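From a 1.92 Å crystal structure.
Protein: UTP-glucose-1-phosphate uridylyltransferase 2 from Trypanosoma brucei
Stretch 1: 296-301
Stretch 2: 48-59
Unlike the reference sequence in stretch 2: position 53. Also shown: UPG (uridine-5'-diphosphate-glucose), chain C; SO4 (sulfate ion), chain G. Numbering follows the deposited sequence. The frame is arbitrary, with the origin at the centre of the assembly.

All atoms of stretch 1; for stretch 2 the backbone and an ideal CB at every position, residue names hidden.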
# COMPACT_ATOMS: atom_id res chain seq x y z
N ALA A 296 -19.03 5.53 -7.43
CA ALA A 296 -19.68 6.79 -7.78
C ALA A 296 -20.00 7.58 -6.51
O ALA A 296 -19.89 8.80 -6.50
CB ALA A 296 -20.93 6.54 -8.59
N LYS A 297 -20.39 6.86 -5.45
CA LYS A 297 -20.65 7.46 -4.13
C LYS A 297 -19.35 7.81 -3.39
O LYS A 297 -19.18 8.94 -2.89
CB LYS A 297 -21.51 6.51 -3.28
CG LYS A 297 -22.19 7.17 -2.10
CD LYS A 297 -22.57 6.15 -1.05
CE LYS A 297 -23.51 6.76 -0.03
NZ LYS A 297 -24.16 5.73 0.83
N HIS A 298 -18.45 6.83 -3.30
CA HIS A 298 -17.18 6.99 -2.64
C HIS A 298 -16.09 6.98 -3.73
O HIS A 298 -15.43 5.97 -3.96
CB HIS A 298 -16.99 5.87 -1.61
CG HIS A 298 -18.04 5.87 -0.55
ND1 HIS A 298 -18.18 6.90 0.36
CD2 HIS A 298 -19.04 5.00 -0.28
CE1 HIS A 298 -19.18 6.63 1.17
NE2 HIS A 298 -19.73 5.49 0.80
N CYS A 299 -15.97 8.14 -4.38
CA CYS A 299 -15.21 8.36 -5.62
C CYS A 299 -13.80 8.89 -5.46
O CYS A 299 -13.06 9.04 -6.45
CB CYS A 299 -15.98 9.35 -6.51
SG CYS A 299 -16.44 10.91 -5.71
N PHE A 300 -13.41 9.19 -4.22
CA PHE A 300 -12.06 9.67 -3.94
C PHE A 300 -11.22 8.62 -3.20
O PHE A 300 -11.42 8.35 -2.01
CB PHE A 300 -12.09 11.02 -3.23
CG PHE A 300 -12.76 12.10 -4.02
CD1 PHE A 300 -12.25 12.50 -5.26
CD2 PHE A 300 -13.91 12.71 -3.55
CE1 PHE A 300 -12.88 13.49 -6.00
CE2 PHE A 300 -14.54 13.74 -4.28
CZ PHE A 300 -14.03 14.12 -5.50
N PHE A 301 -10.29 8.02 -3.94
CA PHE A 301 -9.55 6.85 -3.47
C PHE A 301 -8.13 7.26 -3.09
O PHE A 301 -7.42 7.83 -3.90
CB PHE A 301 -9.52 5.77 -4.58
CG PHE A 301 -9.35 4.35 -4.07
CD1 PHE A 301 -10.41 3.67 -3.48
CD2 PHE A 301 -8.14 3.69 -4.23
CE1 PHE A 301 -10.25 2.37 -3.04
CE2 PHE A 301 -7.98 2.39 -3.79
CZ PHE A 301 -9.02 1.72 -3.20
N UNK A 48 -19.17 1.88 9.93
CA UNK A 48 -20.42 1.53 9.24
C UNK A 48 -20.89 2.67 8.35
O UNK A 48 -20.74 3.84 8.73
CB UNK A 48 -21.51 1.18 10.25
N UNK A 49 -21.45 2.32 7.19
CA UNK A 49 -21.91 3.30 6.19
C UNK A 49 -22.70 4.42 6.82
O UNK A 49 -22.61 5.57 6.40
CB UNK A 49 -22.76 2.62 5.12
N UNK A 50 -23.47 4.07 7.85
CA UNK A 50 -24.38 5.02 8.47
C UNK A 50 -23.68 6.05 9.40
O UNK A 50 -24.33 7.01 9.89
CB UNK A 50 -25.43 4.25 9.26
N UNK A 51 -22.36 5.87 9.56
CA UNK A 51 -21.52 6.72 10.42
C UNK A 51 -20.81 7.81 9.63
O UNK A 51 -20.16 8.70 10.20
CB UNK A 51 -20.48 5.87 11.16
N UNK A 52 -20.92 7.73 8.31
CA UNK A 52 -20.19 8.62 7.43
C UNK A 52 -21.05 9.14 6.29
O UNK A 52 -22.13 8.60 5.99
CB UNK A 52 -18.96 7.90 6.87
N UNK A 53 -20.54 10.20 5.68
CA UNK A 53 -21.16 10.87 4.55
C UNK A 53 -20.12 10.87 3.43
O UNK A 53 -18.92 10.91 3.72
CB UNK A 53 -21.62 12.29 4.91
N UNK A 54 -20.57 10.81 2.17
CA UNK A 54 -19.60 10.86 1.06
C UNK A 54 -18.93 12.24 0.85
O UNK A 54 -19.54 13.28 1.09
CB UNK A 54 -20.31 10.45 -0.23
N UNK A 55 -17.68 12.21 0.43
CA UNK A 55 -16.97 13.40 -0.04
C UNK A 55 -17.34 13.67 -1.51
O UNK A 55 -16.91 12.94 -2.42
CB UNK A 55 -15.46 13.22 0.12
N UNK A 56 -18.08 14.75 -1.73
CA UNK A 56 -18.69 15.07 -3.02
C UNK A 56 -17.79 15.88 -3.94
O UNK A 56 -17.95 15.86 -5.17
CB UNK A 56 -19.99 15.84 -2.79
N UNK A 57 -16.85 16.60 -3.34
CA UNK A 57 -15.96 17.43 -4.12
C UNK A 57 -14.62 17.56 -3.42
O UNK A 57 -14.55 17.39 -2.19
CB UNK A 57 -16.58 18.81 -4.36
N UNK A 58 -13.57 17.78 -4.23
CA UNK A 58 -12.20 18.08 -3.76
C UNK A 58 -11.39 18.95 -4.74
O UNK A 58 -11.65 18.92 -5.94
CB UNK A 58 -11.45 16.77 -3.52
N UNK A 59 -10.39 19.69 -4.25
CA UNK A 59 -9.53 20.48 -5.13
C UNK A 59 -8.70 19.57 -6.01
O UNK A 59 -8.28 18.51 -5.57
CB UNK A 59 -8.62 21.40 -4.32
N1 UPG C . 3.38 -1.94 4.60
C2 UPG C . 4.37 -1.65 5.56
N3 UPG C . 4.13 -2.04 6.86
C4 UPG C . 2.98 -2.70 7.25
C5 UPG C . 1.99 -2.98 6.31
C6 UPG C . 2.17 -2.61 4.98
O2 UPG C . 5.45 -1.08 5.31
O4 UPG C . 2.88 -3.01 8.44
C1C UPG C . 3.59 -1.54 3.17
C2C UPG C . 3.35 -2.54 2.04
O2C UPG C . 4.49 -3.39 1.86
C3C UPG C . 3.20 -1.57 0.86
C4C UPG C . 2.42 -0.42 1.48
O4C UPG C . 2.64 -0.49 2.92
O3C UPG C . 4.49 -1.09 0.49
C5C UPG C . 0.89 -0.55 1.23
O5C UPG C . 0.29 -1.64 1.89
PA UPG C . -0.83 -2.54 1.16
O1A UPG C . -0.27 -2.84 -0.18
O2A UPG C . -1.29 -3.64 2.02
O3A UPG C . -2.04 -1.44 0.94
PB UPG C . -3.26 -1.10 1.96
O1B UPG C . -2.68 -0.80 3.28
O2B UPG C . -4.36 -2.12 1.85
O3B UPG C . -3.84 0.20 1.22
C1' UPG C . -3.00 1.41 1.15
C2' UPG C . -3.72 2.55 1.84
C3' UPG C . -5.07 2.73 1.15
C4' UPG C . -4.83 3.07 -0.33
C5' UPG C . -3.98 1.96 -1.01
C6' UPG C . -3.48 2.43 -2.35
O2' UPG C . -3.93 2.27 3.24
O3' UPG C . -5.82 3.72 1.84
O4' UPG C . -6.06 3.22 -1.01
O5' UPG C . -2.78 1.64 -0.26
O6' UPG C . -3.04 1.30 -3.10
S SO4 G . -25.36 2.54 -1.69
O1 SO4 G . -26.33 1.53 -1.25
O2 SO4 G . -26.07 3.64 -2.36
O3 SO4 G . -24.64 3.05 -0.52
O4 SO4 G . -24.39 1.90 -2.58

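Position 48 lies beyond reach of stretch 1, and phi/psi of -69/143° suits many residues, proline included; it is Pro48.

At position 49 the CA-to-CB bond runs sideways, and the ideal CB is 5.5 Å from Lys297 NZ. The imidazole of His298 turns NE2 the same way, so stretch 1 offers a cation and a ring nitrogen to a chain long enough to reach both. An acid is favoured, glutamate for its length, though a glutamine could also accept hydrogen bonds. The residue is Glu49. With chi1 t and chi2 p, its OE2 accepts from His298 NE2 at 2.6 Å (N-H...acceptor angle 158°), near the plane of the ring, and forms a salt bridge with Lys297 NZ at 2.9 Å. Lys297 NZ also donates to SO4 O3 at 3.0 Å.

Positions 50 and 51 meet nothing in stretch 1 and tolerate polar residues. They are Lys50 and Ser51. Ser51 N donates to Pro48 O at 2.7 Å, the backbone bond of the 3-10 turn, and Ser51 OG donates to the same Pro48 O at 2.6 Å.

Position 52 points toward stretch 1 but has nothing within 5.5 Å of its ideal CB, so only a side chain of some length can touch; aliphatic or polar would do. Ile52 extends CD1 to 4.2 Å from His298 CE1.

Position 53 points away, so stretch 1 places no constraint on the side chain. Ser53 is deposited, where the reference has Phe.

Position 54 points toward stretch 1, its ideal CB a tight 3.3 Å from Lys297 O and 4.2 Å from His298 ND1. Small or compact residues fit, and phi of -70° permits proline. Pro54 sets its CB 3.4 Å from Lys297 O.

At position 55 CB points sideways, 4.0 Å from Phe300 CD2, which suits an aliphatic side chain. Val55, chi1 t, brings CG1 to 3.7 Å from Phe300 CD2. Its backbone is bridged by water: water 2 donates to both Val55 O and Lys297 O, each at 2.6 Å, while water 1 accepts from Val55 N at 3.1 Å and lies 2.7 Å from His298 ND1.

Positions 56 and 57 point away, so polar residues are acceptable; Glu56 and Ser57 present mainly backbone to the Phe300 ring edge, with Ser57 N 3.8 Å from Phe300 CE2.

Position 58 points toward stretch 1, its ideal CB 4.2 Å from Phe300 CZ, inviting leucine, methionine or another apolar chain. Leu58 (m, t) lays CD1 over one ring face, 3.8 Å from the Phe300 centroid and 21° off the normal, a CH-pi contact.

Position 59 is out of reach; phi of -67° allows the deposited Pro59.

Stretch 2 48-59: PEKSISPVESLP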
# COMPACT_ATOMS: atom_id res chain seq x y z
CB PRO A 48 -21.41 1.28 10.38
CG PRO A 48 -20.57 1.14 11.60
CD PRO A 48 -19.41 2.03 11.38
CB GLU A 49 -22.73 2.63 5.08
CG GLU A 49 -23.04 3.53 3.85
CD GLU A 49 -21.79 3.86 3.05
OE1 GLU A 49 -20.80 3.12 3.18
OE2 GLU A 49 -21.81 4.85 2.29
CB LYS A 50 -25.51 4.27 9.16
CG LYS A 50 -26.55 3.76 8.15
CD LYS A 50 -27.85 3.33 8.82
CE LYS A 50 -28.77 2.62 7.83
NZ LYS A 50 -30.01 2.03 8.50
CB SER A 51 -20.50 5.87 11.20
OG SER A 51 -19.45 5.41 10.36
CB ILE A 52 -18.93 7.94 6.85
CG1 ILE A 52 -19.30 6.59 6.23
CG2 ILE A 52 -17.85 7.83 7.93
CD1 ILE A 52 -18.33 6.09 5.21
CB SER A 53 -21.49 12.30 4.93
OG SER A 53 -22.56 12.29 5.85
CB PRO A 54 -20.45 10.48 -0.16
CG PRO A 54 -21.84 10.84 0.22
CD PRO A 54 -21.95 10.64 1.69
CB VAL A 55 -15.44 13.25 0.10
CG1 VAL A 55 -14.73 14.50 -0.45
CG2 VAL A 55 -15.04 13.00 1.52
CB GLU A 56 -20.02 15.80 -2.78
CG GLU A 56 -19.92 17.27 -2.33
CD GLU A 56 -19.90 17.48 -0.80
OE1 GLU A 56 -19.31 16.67 -0.03
OE2 GLU A 56 -20.49 18.51 -0.38
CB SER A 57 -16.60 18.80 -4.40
OG SER A 57 -16.67 19.60 -3.24
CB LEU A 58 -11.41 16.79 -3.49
CG LEU A 58 -11.67 15.88 -2.30
CD1 LEU A 58 -10.83 14.59 -2.46
CD2 LEU A 58 -11.35 16.57 -0.97
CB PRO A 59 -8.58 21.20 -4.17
CG PRO A 59 -9.23 21.13 -2.84
CD PRO A 59 -9.97 19.82 -2.84
O HOH W 1 -16.84 9.25 0.37
O HOH W 2 -17.16 10.39 -1.99
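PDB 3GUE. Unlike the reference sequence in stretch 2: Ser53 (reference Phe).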